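Local coordinates for protein peptidoglycan-N-acetylmuramic acid deacetylase PdaA (PDB 1NY1) that removes the acetyl group from N-acetylmuramic acid in peptidoglycan, leading to muramic delta-lactam in the spore cortex, and is required for germination, at residues A[68-73]-A[215-220]; A[184-189]-A[206-211]; A[32-37]-A[149-154]. All coordinates share one frame; numbering follows the deposited sequence.

In the fold
Interactions 1 and 2 share helix 205-219 and lie on the same side of the chain's centre, their centres about 11 Å apart; interaction 3 is on the opposite side, about 27 Å from the first and 29 Å from the second between centres. Interaction 1, partly buried, relies on a lysine bonded to a helix-end carbonyl and to a water. Interaction 2 is buried and apolar in its side chains, a selenomethionine laid against the next helix. Interaction 3 is also largely buried, but an aromatic ring does the work, lying on a leucine and on the backbone and inner side chain of a lysine. H68 of interaction 1 bonds D210 in the 206-211 segment, so the first two sites adjoin.

Interaction 1. Residues A[68-73]-A[215-220]; sequences HRVTGT and DLKKQG
The backbones stay well apart, H68 and K217 being nearest at 9.5 Å between CA atoms, and the lysine chain spans the gap. K217 starts with CG beside the backbone N (chi1 -83°) and then runs fully extended, which carries NZ to the carbonyl of H68. There K217 NZ gives a hydrogen bond to H68 O at 2.9 Å, in the carbonyl plane and on a lone pair, with a C=O...N angle of 129°. A water takes a second hydrogen bond from K217 NZ at 2.7 Å and also bonds H68 ND1, lying in the plane of the imidazole at its edge. The other ring nitrogen, NE2, is held by D210, so both ends of the imidazole are fixed. Lower down the lysine, K217 CE packs against V70 CG2 at 4.4 Å. A methionine in place of K217 would probably leave the H68 carbonyl without this donor and the bridging water without one of its anchors. R69, with positive phi, ends helix 58-67 in a Schellman motif, and H68 is the residue just before it. The lysine of helix 205-219 thus ties down the C-terminal end of a neighbouring helix, where the chain turns toward strand 73-76 of the parallel sheet in this NodB-type deacetylase fold.

Interaction 2. Residues A[184-189]-A[206-211]; sequences DHMIKQ and AEALDD
M186, a selenomethionine, meets A208 and L209 across the gap between two helices, and it supplies about half of the surface buried here. Its CG sits beside the backbone N, the chain continues extended through CG to SE, and a bend at chi3 (-90°) then turns the terminal methyl onto the facing helix. M186 CE lands on the backbone between the two partners, 3.6 Å from A208 C and equally close to L209 N, while A208 CB touches the same methyl at 3.6 Å. The small alanine, with nothing beyond CB, probably lets the methyl come down onto the main chain. L209 meets the chain one atom further back. Its CB points away from helix 179-188, but with CG anti to the backbone N, a chi2 of 64° turns L209 CD1 back to within 4.1 Å of M186 SE, the two side chains crossing at about a right angle. M186 and L209 are also the pair with the nearest CA atoms, at 8.1 Å. Everything that meets across the contact is apolar apart from the peptide under the methyl. F168 and A212 also touch M186, while V61 of helix 58-67 packs on L209. The M186 side chain is about 7 Å from that of D170, which by similarity raises the pKa of the presumed catalytic histidine, H199. This is helix-to-helix packing on the outside of the parallel sheet of a NodB-type deacetylase, joining the helices that precede and follow strand 194-198.

Interaction 3. Residues A[32-37]-A[149-154]; sequences YDAFYL and YVLKET
One face of the Y32 ring is turned to the backbone of helix 148-156, with K152 N 3.8 Å above the ring plane and offset toward the rim. Nearby, L151 CB makes an off-centre CH-pi contact, 4.2 Å from the centroid of the Y32 ring and 30° off its normal. Further out along the ring, CE1 of Y32 lies 3.5 Å from K152 CA and almost as near to K152 CB. The ring therefore lies across the junction of two consecutive helix residues, L151 by its CB and K152 by its backbone and the root of its side chain. Y32 CG stands beside the backbone N (chi1 -66°), which swings the ring out to the helix, and its hydroxyl is hydrogen-bonded to E148 one turn back. K152 passes the ring and carries its amine onward, away from the 32-37 segment. A34 CB packs on L151 CD2 at 4.3 Å. D33 closes helix 23-31 in a Schellman motif, and the residues on either side of it, Y32 and A34, both point their CB toward L151. Helix 148-156 is in turn backed by helix 113-131 through Y149 and E153, while L151 and T154 rest on T161 of strand 160-161.

Interaction 1. Residues A[68-73]-A[215-220]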
loop_
_atom_site.group_PDB
_atom_site.type_symbol
_atom_site.label_atom_id
_atom_site.label_comp_id
_atom_site.label_asym_id
_atom_site.label_seq_id
_atom_site.Cartn_x
_atom_site.Cartn_y
_atom_site.Cartn_z
ATOM N N HIS A 68 14.364 -12.151 0.902
ATOM C CA HIS A 68 13.539 -12.788 -0.123
ATOM C C HIS A 68 13.615 -12.061 -1.462
ATOM O O HIS A 68 12.981 -12.471 -2.430
ATOM C CB HIS A 68 12.079 -12.824 0.334
ATOM C CG HIS A 68 11.827 -13.748 1.483
ATOM N ND1 HIS A 68 11.880 -15.119 1.356
ATOM C CD2 HIS A 68 11.532 -13.499 2.780
ATOM C CE1 HIS A 68 11.628 -15.676 2.528
ATOM N NE2 HIS A 68 11.416 -14.714 3.409
ATOM N N ARG A 69 14.402 -10.991 -1.498
ATOM C CA ARG A 69 14.575 -10.158 -2.681
ATOM C C ARG A 69 13.222 -9.750 -3.266
ATOM O O ARG A 69 12.981 -9.852 -4.472
ATOM C CB ARG A 69 15.426 -10.864 -3.745
ATOM C CG ARG A 69 16.170 -9.885 -4.656
ATOM C CD ARG A 69 17.201 -10.584 -5.534
ATOM N NE ARG A 69 17.932 -9.661 -6.405
ATOM C CZ ARG A 69 18.914 -8.857 -6.006
ATOM N NH1 ARG A 69 19.301 -8.845 -4.738
ATOM N NH2 ARG A 69 19.521 -8.071 -6.886
ATOM N N VAL A 70 12.344 -9.288 -2.385
ATOM C CA VAL A 70 11.020 -8.835 -2.772
ATOM C C VAL A 70 10.973 -7.318 -2.634
ATOM O O VAL A 70 11.518 -6.759 -1.685
ATOM C CB VAL A 70 9.934 -9.470 -1.877
ATOM C CG1 VAL A 70 8.571 -8.865 -2.196
ATOM C CG2 VAL A 70 9.903 -10.976 -2.097
ATOM N N THR A 71 10.329 -6.658 -3.591
ATOM C CA THR A 71 10.227 -5.198 -3.581
ATOM C C THR A 71 8.893 -4.739 -3.011
ATOM O O THR A 71 7.835 -5.092 -3.531
ATOM C CB THR A 71 10.376 -4.629 -5.006
ATOM O OG1 THR A 71 11.677 -4.951 -5.515
ATOM C CG2 THR A 71 10.202 -3.115 -5.002
ATOM N N GLY A 72 8.946 -3.948 -1.946
ATOM C CA GLY A 72 7.719 -3.458 -1.348
ATOM C C GLY A 72 7.435 -2.017 -1.726
ATOM O O GLY A 72 8.317 -1.301 -2.199
ATOM N N THR A 73 6.186 -1.600 -1.545
ATOM C CA THR A 73 5.791 -0.225 -1.813
ATOM C C THR A 73 5.276 0.272 -0.469
ATOM O O THR A 73 4.330 -0.288 0.093
ATOM C CB THR A 73 4.689 -0.147 -2.897
ATOM O OG1 THR A 73 5.190 -0.689 -4.129
ATOM C CG2 THR A 73 4.266 1.296 -3.132
ATOM N N ASP A 215 6.377 -19.571 2.542
ATOM C CA ASP A 215 5.336 -20.529 2.175
ATOM C C ASP A 215 4.558 -20.186 0.907
ATOM O O ASP A 215 4.152 -21.086 0.164
ATOM C CB ASP A 215 4.366 -20.739 3.339
ATOM C CG ASP A 215 5.025 -21.419 4.522
ATOM O OD1 ASP A 215 5.739 -22.430 4.311
ATOM O OD2 ASP A 215 4.828 -20.953 5.665
ATOM N N LEU A 216 4.334 -18.899 0.652
ATOM C CA LEU A 216 3.610 -18.502 -0.550
ATOM C C LEU A 216 4.467 -18.791 -1.781
ATOM O O LEU A 216 3.954 -19.211 -2.821
ATOM C CB LEU A 216 3.222 -17.017 -0.477
ATOM C CG LEU A 216 2.011 -16.749 0.425
ATOM C CD1 LEU A 216 1.856 -15.258 0.690
ATOM C CD2 LEU A 216 0.760 -17.302 -0.241
ATOM N N LYS A 217 5.776 -18.579 -1.665
ATOM C CA LYS A 217 6.671 -18.855 -2.782
ATOM C C LYS A 217 6.642 -20.352 -3.085
ATOM O O LYS A 217 6.579 -20.757 -4.248
ATOM C CB LYS A 217 8.107 -18.439 -2.458
ATOM C CG LYS A 217 8.403 -16.962 -2.689
ATOM C CD LYS A 217 9.887 -16.696 -2.559
ATOM C CE LYS A 217 10.236 -15.265 -2.910
ATOM N NZ LYS A 217 11.709 -15.014 -2.833
ATOM N N LYS A 218 6.690 -21.170 -2.035
ATOM C CA LYS A 218 6.664 -22.617 -2.214
ATOM C C LYS A 218 5.395 -23.051 -2.949
ATOM O O LYS A 218 5.425 -23.990 -3.749
ATOM C CB LYS A 218 6.760 -23.329 -0.859
ATOM C CG LYS A 218 6.818 -24.847 -0.988
ATOM C CD LYS A 218 7.020 -25.541 0.352
ATOM C CE LYS A 218 7.122 -27.053 0.164
ATOM N NZ LYS A 218 7.330 -27.767 1.452
ATOM N N GLN A 219 4.285 -22.368 -2.679
ATOM C CA GLN A 219 3.013 -22.676 -3.331
ATOM C C GLN A 219 3.039 -22.333 -4.815
ATOM O O GLN A 219 2.188 -22.788 -5.577
ATOM C CB GLN A 219 1.865 -21.903 -2.683
ATOM C CG GLN A 219 1.445 -22.399 -1.321
ATOM C CD GLN A 219 0.266 -21.613 -0.776
ATOM O OE1 GLN A 219 -0.719 -21.385 -1.483
ATOM N NE2 GLN A 219 0.356 -21.201 0.484
ATOM N N GLY A 220 3.999 -21.509 -5.219
ATOM C CA GLY A 220 4.091 -21.137 -6.619
ATOM C C GLY A 220 3.794 -19.677 -6.899
ATOM O O GLY A 220 3.617 -19.290 -8.056
HETATM O O HOH W 1 12.882 -16.395 -0.876
#

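Interaction 2. Residues A[184-189]-A[206-211]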
loop_
_atom_site.group_PDB
_atom_site.type_symbol
_atom_site.label_atom_id
_atom_site.label_comp_id
_atom_site.label_asym_id
_atom_site.label_seq_id
_atom_site.Cartn_x
_atom_site.Cartn_y
_atom_site.Cartn_z
ATOM N N ASP A 184 -1.600 -16.521 9.330
ATOM C CA ASP A 184 -2.798 -17.211 8.864
ATOM C C ASP A 184 -3.627 -16.377 7.897
ATOM O O ASP A 184 -4.191 -16.912 6.940
ATOM C CB ASP A 184 -3.664 -17.656 10.044
ATOM C CG ASP A 184 -3.088 -18.859 10.764
ATOM O OD1 ASP A 184 -2.223 -19.543 10.170
ATOM O OD2 ASP A 184 -3.511 -19.135 11.912
ATOM N N HIS A 185 -3.714 -15.072 8.141
ATOM C CA HIS A 185 -4.472 -14.208 7.245
ATOM C C HIS A 185 -3.815 -14.043 5.883
ATOM O O HIS A 185 -4.496 -14.055 4.864
ATOM C CB HIS A 185 -4.697 -12.829 7.880
ATOM C CG HIS A 185 -5.991 -12.722 8.622
ATOM N ND1 HIS A 185 -6.057 -12.468 9.975
ATOM C CD2 HIS A 185 -7.271 -12.859 8.202
ATOM C CE1 HIS A 185 -7.322 -12.456 10.355
ATOM N NE2 HIS A 185 -8.077 -12.691 9.298
HETATM N N MSE A 186 -2.495 -13.894 5.864
HETATM C CA MSE A 186 -1.782 -13.721 4.608
HETATM C C MSE A 186 -1.830 -14.966 3.738
HETATM O O MSE A 186 -1.804 -14.872 2.513
HETATM C CB MSE A 186 -0.339 -13.321 4.876
HETATM C CG MSE A 186 -0.214 -11.919 5.444
HETATM SE SE MSE A 186 1.606 -11.304 5.557
HETATM C CE MSE A 186 2.058 -11.919 7.320
ATOM N N ILE A 187 -1.925 -16.127 4.374
ATOM C CA ILE A 187 -1.995 -17.382 3.646
ATOM C C ILE A 187 -3.427 -17.635 3.175
ATOM O O ILE A 187 -3.661 -17.945 2.006
ATOM C CB ILE A 187 -1.536 -18.563 4.532
ATOM C CG1 ILE A 187 -0.059 -18.390 4.914
ATOM C CG2 ILE A 187 -1.796 -19.888 3.812
ATOM C CD1 ILE A 187 0.916 -18.373 3.739
ATOM N N LYS A 188 -4.386 -17.484 4.083
ATOM C CA LYS A 188 -5.786 -17.726 3.755
ATOM C C LYS A 188 -6.375 -16.765 2.728
ATOM O O LYS A 188 -7.137 -17.182 1.857
ATOM C CB LYS A 188 -6.637 -17.705 5.030
ATOM C CG LYS A 188 -8.120 -18.005 4.800
ATOM C CD LYS A 188 -8.786 -18.572 6.052
ATOM C CE LYS A 188 -8.700 -17.611 7.227
ATOM N NZ LYS A 188 -9.105 -18.246 8.515
ATOM N N GLN A 189 -6.024 -15.485 2.817
ATOM C CA GLN A 189 -6.567 -14.506 1.878
ATOM C C GLN A 189 -5.824 -14.409 0.556
ATOM O O GLN A 189 -6.250 -13.688 -0.339
ATOM C CB GLN A 189 -6.627 -13.121 2.538
ATOM C CG GLN A 189 -7.609 -13.066 3.700
ATOM C CD GLN A 189 -7.809 -11.667 4.248
ATOM O OE1 GLN A 189 -8.068 -10.727 3.498
ATOM N NE2 GLN A 189 -7.717 -11.528 5.564
ATOM N N ALA A 206 7.028 -8.838 11.218
ATOM C CA ALA A 206 8.146 -9.147 10.322
ATOM C C ALA A 206 8.350 -10.658 10.202
ATOM O O ALA A 206 8.612 -11.175 9.113
ATOM C CB ALA A 206 9.426 -8.486 10.826
ATOM N N GLU A 207 8.240 -11.356 11.330
ATOM C CA GLU A 207 8.393 -12.805 11.353
ATOM C C GLU A 207 7.234 -13.460 10.597
ATOM O O GLU A 207 7.426 -14.438 9.875
ATOM C CB GLU A 207 8.427 -13.315 12.800
ATOM C CG GLU A 207 9.694 -12.981 13.611
ATOM C CD GLU A 207 9.854 -11.499 13.957
ATOM O OE1 GLU A 207 8.865 -10.738 13.903
ATOM O OE2 GLU A 207 10.983 -11.100 14.310
ATOM N N ALA A 208 6.027 -12.922 10.763
ATOM C CA ALA A 208 4.873 -13.477 10.065
ATOM C C ALA A 208 5.084 -13.308 8.563
ATOM O O ALA A 208 4.835 -14.230 7.788
ATOM C CB ALA A 208 3.586 -12.770 10.502
ATOM N N LEU A 209 5.559 -12.132 8.155
ATOM C CA LEU A 209 5.801 -11.859 6.740
ATOM C C LEU A 209 6.877 -12.790 6.181
ATOM O O LEU A 209 6.767 -13.284 5.054
ATOM C CB LEU A 209 6.230 -10.402 6.541
ATOM C CG LEU A 209 6.532 -9.946 5.105
ATOM C CD1 LEU A 209 5.269 -10.009 4.244
ATOM C CD2 LEU A 209 7.062 -8.519 5.140
ATOM N N ASP A 210 7.919 -13.023 6.972
ATOM C CA ASP A 210 9.007 -13.907 6.564
ATOM C C ASP A 210 8.424 -15.295 6.238
ATOM O O ASP A 210 8.687 -15.853 5.170
ATOM C CB ASP A 210 10.037 -13.993 7.698
ATOM C CG ASP A 210 11.324 -14.690 7.291
ATOM O OD1 ASP A 210 11.465 -15.123 6.119
ATOM O OD2 ASP A 210 12.208 -14.799 8.164
ATOM N N ASP A 211 7.621 -15.837 7.152
ATOM C CA ASP A 211 7.003 -17.151 6.958
ATOM C C ASP A 211 6.016 -17.164 5.797
ATOM O O ASP A 211 5.955 -18.123 5.026
ATOM C CB ASP A 211 6.266 -17.601 8.225
ATOM C CG ASP A 211 7.203 -17.864 9.393
ATOM O OD1 ASP A 211 8.435 -17.785 9.209
ATOM O OD2 ASP A 211 6.699 -18.154 10.497
#

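Interaction 3. Residues A[32-37]-A[149-154]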
loop_
_atom_site.group_PDB
_atom_site.type_symbol
_atom_site.label_atom_id
_atom_site.label_comp_id
_atom_site.label_asym_id
_atom_site.label_seq_id
_atom_site.Cartn_x
_atom_site.Cartn_y
_atom_site.Cartn_z
ATOM N N TYR A 32 -10.854 6.464 -13.343
ATOM C CA TYR A 32 -9.724 7.271 -12.902
ATOM C C TYR A 32 -8.428 6.471 -12.800
ATOM O O TYR A 32 -7.482 6.890 -12.140
ATOM C CB TYR A 32 -10.065 7.928 -11.561
ATOM C CG TYR A 32 -11.193 8.933 -11.678
ATOM C CD1 TYR A 32 -10.981 10.182 -12.259
ATOM C CD2 TYR A 32 -12.489 8.608 -11.272
ATOM C CE1 TYR A 32 -12.030 11.084 -12.439
ATOM C CE2 TYR A 32 -13.547 9.500 -11.449
ATOM C CZ TYR A 32 -13.310 10.734 -12.036
ATOM O OH TYR A 32 -14.350 11.614 -12.235
ATOM N N ASP A 33 -8.393 5.322 -13.466
ATOM C CA ASP A 33 -7.211 4.460 -13.480
ATOM C C ASP A 33 -6.780 3.880 -12.136
ATOM O O ASP A 33 -5.698 3.303 -12.036
ATOM C CB ASP A 33 -6.018 5.205 -14.088
ATOM C CG ASP A 33 -6.252 5.595 -15.530
ATOM O OD1 ASP A 33 -6.663 4.718 -16.322
ATOM O OD2 ASP A 33 -6.017 6.774 -15.870
ATOM N N ALA A 34 -7.603 4.029 -11.105
ATOM C CA ALA A 34 -7.254 3.486 -9.796
ATOM C C ALA A 34 -7.464 1.974 -9.842
ATOM O O ALA A 34 -8.240 1.483 -10.658
ATOM C CB ALA A 34 -8.130 4.107 -8.718
ATOM N N PHE A 35 -6.776 1.230 -8.982
ATOM C CA PHE A 35 -6.938 -0.223 -8.975
ATOM C C PHE A 35 -6.723 -0.819 -7.596
ATOM O O PHE A 35 -6.190 -0.161 -6.701
ATOM C CB PHE A 35 -5.971 -0.868 -9.977
ATOM C CG PHE A 35 -4.534 -0.499 -9.755
ATOM C CD1 PHE A 35 -3.765 -1.164 -8.804
ATOM C CD2 PHE A 35 -3.958 0.544 -10.471
ATOM C CE1 PHE A 35 -2.443 -0.794 -8.566
ATOM C CE2 PHE A 35 -2.638 0.925 -10.242
ATOM C CZ PHE A 35 -1.879 0.255 -9.286
ATOM N N TYR A 36 -7.153 -2.064 -7.421
ATOM C CA TYR A 36 -6.981 -2.750 -6.144
ATOM C C TYR A 36 -6.448 -4.157 -6.356
ATOM O O TYR A 36 -6.184 -4.884 -5.401
ATOM C CB TYR A 36 -8.295 -2.803 -5.367
ATOM C CG TYR A 36 -9.462 -3.466 -6.072
ATOM C CD1 TYR A 36 -10.237 -2.760 -6.988
ATOM C CD2 TYR A 36 -9.847 -4.766 -5.745
ATOM C CE1 TYR A 36 -11.379 -3.325 -7.556
ATOM C CE2 TYR A 36 -10.989 -5.345 -6.306
ATOM C CZ TYR A 36 -11.751 -4.617 -7.203
ATOM O OH TYR A 36 -12.901 -5.163 -7.721
ATOM N N LEU A 37 -6.282 -4.523 -7.623
ATOM C CA LEU A 37 -5.754 -5.825 -7.999
ATOM C C LEU A 37 -4.749 -5.672 -9.132
ATOM O O LEU A 37 -4.804 -4.710 -9.900
ATOM C CB LEU A 37 -6.880 -6.754 -8.463
ATOM C CG LEU A 37 -7.822 -7.337 -7.408
ATOM C CD1 LEU A 37 -9.068 -7.888 -8.087
ATOM C CD2 LEU A 37 -7.108 -8.426 -6.619
ATOM N N TYR A 149 -14.389 13.192 -6.598
ATOM C CA TYR A 149 -13.668 14.462 -6.571
ATOM C C TYR A 149 -12.193 14.252 -6.221
ATOM O O TYR A 149 -11.311 14.843 -6.843
ATOM C CB TYR A 149 -14.302 15.407 -5.546
ATOM C CG TYR A 149 -13.377 16.504 -5.051
ATOM C CD1 TYR A 149 -13.010 17.568 -5.875
ATOM C CD2 TYR A 149 -12.850 16.460 -3.763
ATOM C CE1 TYR A 149 -12.139 18.563 -5.421
ATOM C CE2 TYR A 149 -11.981 17.445 -3.302
ATOM C CZ TYR A 149 -11.630 18.491 -4.133
ATOM O OH TYR A 149 -10.771 19.461 -3.673
ATOM N N VAL A 150 -11.938 13.419 -5.216
ATOM C CA VAL A 150 -10.573 13.132 -4.783
ATOM C C VAL A 150 -9.808 12.375 -5.863
ATOM O O VAL A 150 -8.628 12.639 -6.100
ATOM C CB VAL A 150 -10.558 12.285 -3.488
ATOM C CG1 VAL A 150 -9.124 11.900 -3.131
ATOM C CG2 VAL A 150 -11.187 13.072 -2.345
ATOM N N LEU A 151 -10.481 11.425 -6.509
ATOM C CA LEU A 151 -9.854 10.638 -7.566
ATOM C C LEU A 151 -9.547 11.508 -8.778
ATOM O O LEU A 151 -8.486 11.386 -9.388
ATOM C CB LEU A 151 -10.762 9.479 -7.986
ATOM C CG LEU A 151 -10.898 8.311 -7.012
ATOM C CD1 LEU A 151 -11.834 7.265 -7.598
ATOM C CD2 LEU A 151 -9.522 7.708 -6.743
ATOM N N LYS A 152 -10.483 12.389 -9.118
ATOM C CA LYS A 152 -10.316 13.277 -10.257
ATOM C C LYS A 152 -9.162 14.248 -10.028
ATOM O O LYS A 152 -8.307 14.431 -10.895
ATOM C CB LYS A 152 -11.610 14.056 -10.499
ATOM C CG LYS A 152 -11.581 14.936 -11.731
ATOM C CD LYS A 152 -12.782 15.869 -11.763
ATOM C CE LYS A 152 -12.738 16.779 -12.981
ATOM N NZ LYS A 152 -12.856 16.003 -14.248
ATOM N N GLU A 153 -9.138 14.870 -8.854
ATOM C CA GLU A 153 -8.092 15.827 -8.522
ATOM C C GLU A 153 -6.702 15.220 -8.405
ATOM O O GLU A 153 -5.735 15.778 -8.926
ATOM C CB GLU A 153 -8.430 16.554 -7.220
ATOM C CG GLU A 153 -9.056 17.906 -7.447
ATOM C CD GLU A 153 -8.177 18.785 -8.315
ATOM O OE1 GLU A 153 -7.041 19.096 -7.896
ATOM O OE2 GLU A 153 -8.617 19.155 -9.421
ATOM N N THR A 154 -6.598 14.090 -7.712
ATOM C CA THR A 154 -5.305 13.444 -7.540
ATOM C C THR A 154 -4.763 12.967 -8.886
ATOM O O THR A 154 -3.564 13.060 -9.138
ATOM C CB THR A 154 -5.393 12.266 -6.532
ATOM O OG1 THR A 154 -6.402 11.333 -6.945
ATOM C CG2 THR A 154 -5.732 12.793 -5.140
#